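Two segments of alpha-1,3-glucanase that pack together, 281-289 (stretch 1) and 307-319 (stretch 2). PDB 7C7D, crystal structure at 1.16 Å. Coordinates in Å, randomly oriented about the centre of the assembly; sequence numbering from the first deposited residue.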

# COMPACT_ATOMS: atom_id res chain seq x y z
N ASP A 281 -15.77 11.44 16.04
CA ASP A 281 -16.66 10.42 16.57
C ASP A 281 -17.89 10.33 15.68
O ASP A 281 -18.16 11.22 14.87
CB ASP A 281 -17.02 10.73 18.03
CG ASP A 281 -17.67 9.57 18.73
OD1 ASP A 281 -18.71 9.79 19.37
OD2 ASP A 281 -17.15 8.43 18.61
N SER A 282 -18.60 9.21 15.82
CA SER A 282 -19.77 8.93 15.01
C SER A 282 -20.55 7.81 15.67
O SER A 282 -19.96 6.90 16.27
CB SER A 282 -19.34 8.49 13.60
OG SER A 282 -20.40 7.88 12.89
N ALA A 283 -21.88 7.87 15.56
CA ALA A 283 -22.71 6.76 15.99
C ALA A 283 -22.50 5.51 15.16
O ALA A 283 -23.00 4.44 15.54
CB ALA A 283 -24.18 7.17 15.94
N GLY A 284 -21.79 5.60 14.05
CA GLY A 284 -21.48 4.41 13.28
C GLY A 284 -22.56 4.07 12.28
O GLY A 284 -23.40 4.89 11.90
N HIS A 285 -22.53 2.81 11.85
CA HIS A 285 -23.44 2.32 10.82
C HIS A 285 -23.35 3.18 9.57
O HIS A 285 -24.36 3.55 8.95
CB HIS A 285 -24.86 2.15 11.35
CG HIS A 285 -24.90 1.33 12.60
ND1 HIS A 285 -24.86 -0.04 12.59
CD2 HIS A 285 -24.91 1.70 13.90
CE1 HIS A 285 -24.88 -0.49 13.83
NE2 HIS A 285 -24.91 0.54 14.65
N VAL A 286 -22.11 3.50 9.20
CA VAL A 286 -21.78 4.23 7.99
C VAL A 286 -21.31 3.20 6.97
O VAL A 286 -20.43 2.38 7.27
CB VAL A 286 -20.66 5.24 8.25
CG1 VAL A 286 -20.25 5.91 6.94
CG2 VAL A 286 -21.10 6.26 9.29
N HIS A 287 -21.86 3.25 5.77
CA HIS A 287 -21.42 2.38 4.69
C HIS A 287 -21.08 3.23 3.48
O HIS A 287 -21.98 3.79 2.84
CB HIS A 287 -22.48 1.33 4.39
CG HIS A 287 -22.89 0.58 5.62
ND1 HIS A 287 -22.11 -0.39 6.19
CD2 HIS A 287 -23.98 0.72 6.41
CE1 HIS A 287 -22.71 -0.85 7.28
NE2 HIS A 287 -23.84 -0.19 7.44
N LEU A 288 -19.79 3.35 3.17
CA LEU A 288 -19.33 4.07 1.99
C LEU A 288 -19.09 3.04 0.90
O LEU A 288 -18.33 2.09 1.10
CB LEU A 288 -18.04 4.84 2.31
CG LEU A 288 -18.07 5.76 3.53
CD1 LEU A 288 -16.73 6.47 3.72
CD2 LEU A 288 -19.20 6.77 3.42
N LYS A 289 -19.78 3.21 -0.24
CA LYS A 289 -19.80 2.16 -1.25
C LYS A 289 -19.75 2.74 -2.66
O LYS A 289 -20.57 3.60 -3.01
CB LYS A 289 -21.08 1.31 -1.17
CG LYS A 289 -21.37 0.64 0.16
CD LYS A 289 -22.63 -0.20 0.04
CE LYS A 289 -22.83 -1.07 1.26
NZ LYS A 289 -24.14 -1.79 1.25
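Stretch 2, residues 307-319: NFVNGSLGPGSSV

Stretch 2 (307-319) lies alongside stretch 1 (281-289) and runs in the same direction, so that Asp281 falls beside Ser312, Gly284 beside Gly314, Val286 beside Ser317 and Leu288 beside Val319. His287 and Leu288 pair with Ser318 and Val319, the last two residues of stretch 2, as parallel β-strands; Ser312 to Ser317 of stretch 2, which lead up to that pairing, are loop or turn, and an earlier strand of stretch 2, 309-311, precedes the point at which the register begins. Together the two stretches bury 662 Å² of surface.

At the start, Asp281 directs its CA-to-CB bond away from stretch 2, yet its CA lies 3.8 Å from Ser312 CB and its OD2 4.1 Å from Ser312 OG. The CA-to-CB bond of Ser282 points toward stretch 2. Its OG (t rotamer) accepts a hydrogen bond from Gly284 N at 2.9 Å, tying the turn within stretch 1, and its CB rests 3.7 Å from Ser312 O. The CA-to-CB bond of Ala283 points away, and its carbonyl O lies 3.6 Å from Pro315 CD.

The backbones come closest in register at the two glycines, with Gly284 CA and Gly314 CA 3.5 Å apart. A side chain has no room on either: a CB on Gly284 would clash with Pro315 O, and one on Gly314 with Gly284 N and Ser282 O. Gly284 CA instead makes CA-H...O contacts with Leu313 O at 3.3 Å, almost linear, and with Pro315 O at 3.2 Å.

His285, with positive phi and psi (55/43), sends its N to Pro315 O in a 2.8 Å hydrogen bond. The same carbonyl O lies over one face of the His285 ring. Water 1 links the chains, 2.9 Å from His285 ND1 and donating to Gly316 O at 2.6 Å.

At Val286 a side chain stands in for a backbone acceptor: Val286 N donates to Ser317 OG at 2.9 Å, while Ser317 OG donates in turn to Leu313 O at 2.7 Å, so one hydroxyl joins the strand to the preceding bend of stretch 2. Val286 CG1 also packs 4.4 Å from Leu313 CD2.

Regular parallel pairing follows. Ser318 N donates to Val286 O at 2.8 Å, and Ser318 O accepts from Leu288 N at 2.9 Å; Ser318 thus bonds to the residues flanking its partner, His287, as parallel geometry requires. His287 and Ser318 share one face of the sheet, where His287 ND1 (chi1 m) and Ser318 OG (chi1 p) form a 2.7 Å hydrogen bond at the edge of the imidazole ring.

Leu288 and Val319 occupy the other face. Leu288, the residue most covered by the opposing stretch, extends its CD1 to 3.8 Å from Phe308 CZ and to 4.2 Å from both Val309 CG2 and Val319 CG2, bringing the beginning and end of stretch 2 around one methyl group. Leu288 O receives a hydrogen bond from water 2 at 2.9 Å, and that water lies 2.7 Å from Ser318 OG. Lys289, its side chain extended beyond chi1, makes no contact with stretch 2.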

# COMPACT_ATOMS: atom_id res chain seq x y z
N ASN A 307 -7.14 14.15 3.75
CA ASN A 307 -7.37 12.72 3.70
C ASN A 307 -8.77 12.42 3.16
O ASN A 307 -9.64 13.28 3.13
CB ASN A 307 -7.21 12.13 5.10
CG ASN A 307 -5.83 12.41 5.68
OD1 ASN A 307 -4.87 12.56 4.93
ND2 ASN A 307 -5.72 12.47 7.00
N PHE A 308 -8.97 11.16 2.74
CA PHE A 308 -10.32 10.71 2.39
C PHE A 308 -11.17 10.53 3.65
O PHE A 308 -12.24 11.13 3.77
CB PHE A 308 -10.23 9.46 1.50
CG PHE A 308 -11.41 8.52 1.58
CD1 PHE A 308 -12.70 8.93 1.25
CD2 PHE A 308 -11.22 7.20 1.95
CE1 PHE A 308 -13.78 8.04 1.31
CE2 PHE A 308 -12.28 6.30 2.01
CZ PHE A 308 -13.56 6.71 1.69
N VAL A 309 -10.70 9.74 4.61
CA VAL A 309 -11.35 9.62 5.91
C VAL A 309 -10.34 10.00 6.98
O VAL A 309 -9.21 9.50 6.99
CB VAL A 309 -11.89 8.21 6.17
CG1 VAL A 309 -12.38 8.08 7.61
CG2 VAL A 309 -13.02 7.91 5.20
N ASN A 310 -10.75 10.89 7.89
CA ASN A 310 -9.92 11.33 9.00
C ASN A 310 -10.74 11.19 10.27
O ASN A 310 -11.71 11.93 10.46
CB ASN A 310 -9.50 12.78 8.80
CG ASN A 310 -8.36 13.18 9.69
OD1 ASN A 310 -7.22 12.81 9.45
ND2 ASN A 310 -8.66 13.97 10.72
N GLY A 311 -10.37 10.25 11.12
CA GLY A 311 -11.03 10.09 12.40
C GLY A 311 -11.84 8.81 12.52
O GLY A 311 -11.33 7.70 12.30
N SER A 312 -13.11 8.95 12.86
CA SER A 312 -13.93 7.83 13.29
C SER A 312 -15.15 7.66 12.39
O SER A 312 -15.89 8.62 12.15
CB SER A 312 -14.40 8.06 14.73
OG SER A 312 -15.46 7.19 15.07
N LEU A 313 -15.36 6.43 11.93
CA LEU A 313 -16.58 6.05 11.24
C LEU A 313 -17.58 5.37 12.17
O LEU A 313 -18.65 4.95 11.72
CB LEU A 313 -16.28 5.15 10.04
CG LEU A 313 -15.47 5.80 8.93
CD1 LEU A 313 -15.14 4.78 7.85
CD2 LEU A 313 -16.21 7.00 8.35
N GLY A 314 -17.25 5.27 13.46
CA GLY A 314 -18.13 4.66 14.42
C GLY A 314 -18.18 3.15 14.30
O GLY A 314 -17.52 2.54 13.46
N PRO A 315 -18.98 2.52 15.16
CA PRO A 315 -19.10 1.06 15.13
C PRO A 315 -19.99 0.57 13.99
O PRO A 315 -20.93 1.24 13.56
CB PRO A 315 -19.76 0.74 16.48
CG PRO A 315 -20.56 1.98 16.79
CD PRO A 315 -19.72 3.13 16.28
N GLY A 316 -19.69 -0.64 13.52
CA GLY A 316 -20.56 -1.28 12.54
C GLY A 316 -20.54 -0.65 11.17
O GLY A 316 -21.57 -0.64 10.48
N SER A 317 -19.40 -0.14 10.74
CA SER A 317 -19.30 0.60 9.50
C SER A 317 -18.49 -0.18 8.47
O SER A 317 -17.87 -1.20 8.77
CB SER A 317 -18.67 1.97 9.77
OG SER A 317 -19.60 2.75 10.50
N SER A 318 -18.52 0.32 7.23
CA SER A 318 -17.80 -0.35 6.16
C SER A 318 -17.44 0.64 5.06
O SER A 318 -18.10 1.66 4.85
CB SER A 318 -18.60 -1.52 5.56
OG SER A 318 -19.79 -1.06 4.93
N VAL A 319 -16.37 0.30 4.33
CA VAL A 319 -15.89 1.06 3.19
C VAL A 319 -15.55 0.04 2.11
O VAL A 319 -14.68 -0.81 2.31
CB VAL A 319 -14.63 1.88 3.53
CG1 VAL A 319 -14.11 2.61 2.30
CG2 VAL A 319 -14.90 2.84 4.68
O HOH W 1 -23.79 -1.98 10.73
O HOH W 2 -19.38 -0.30 2.40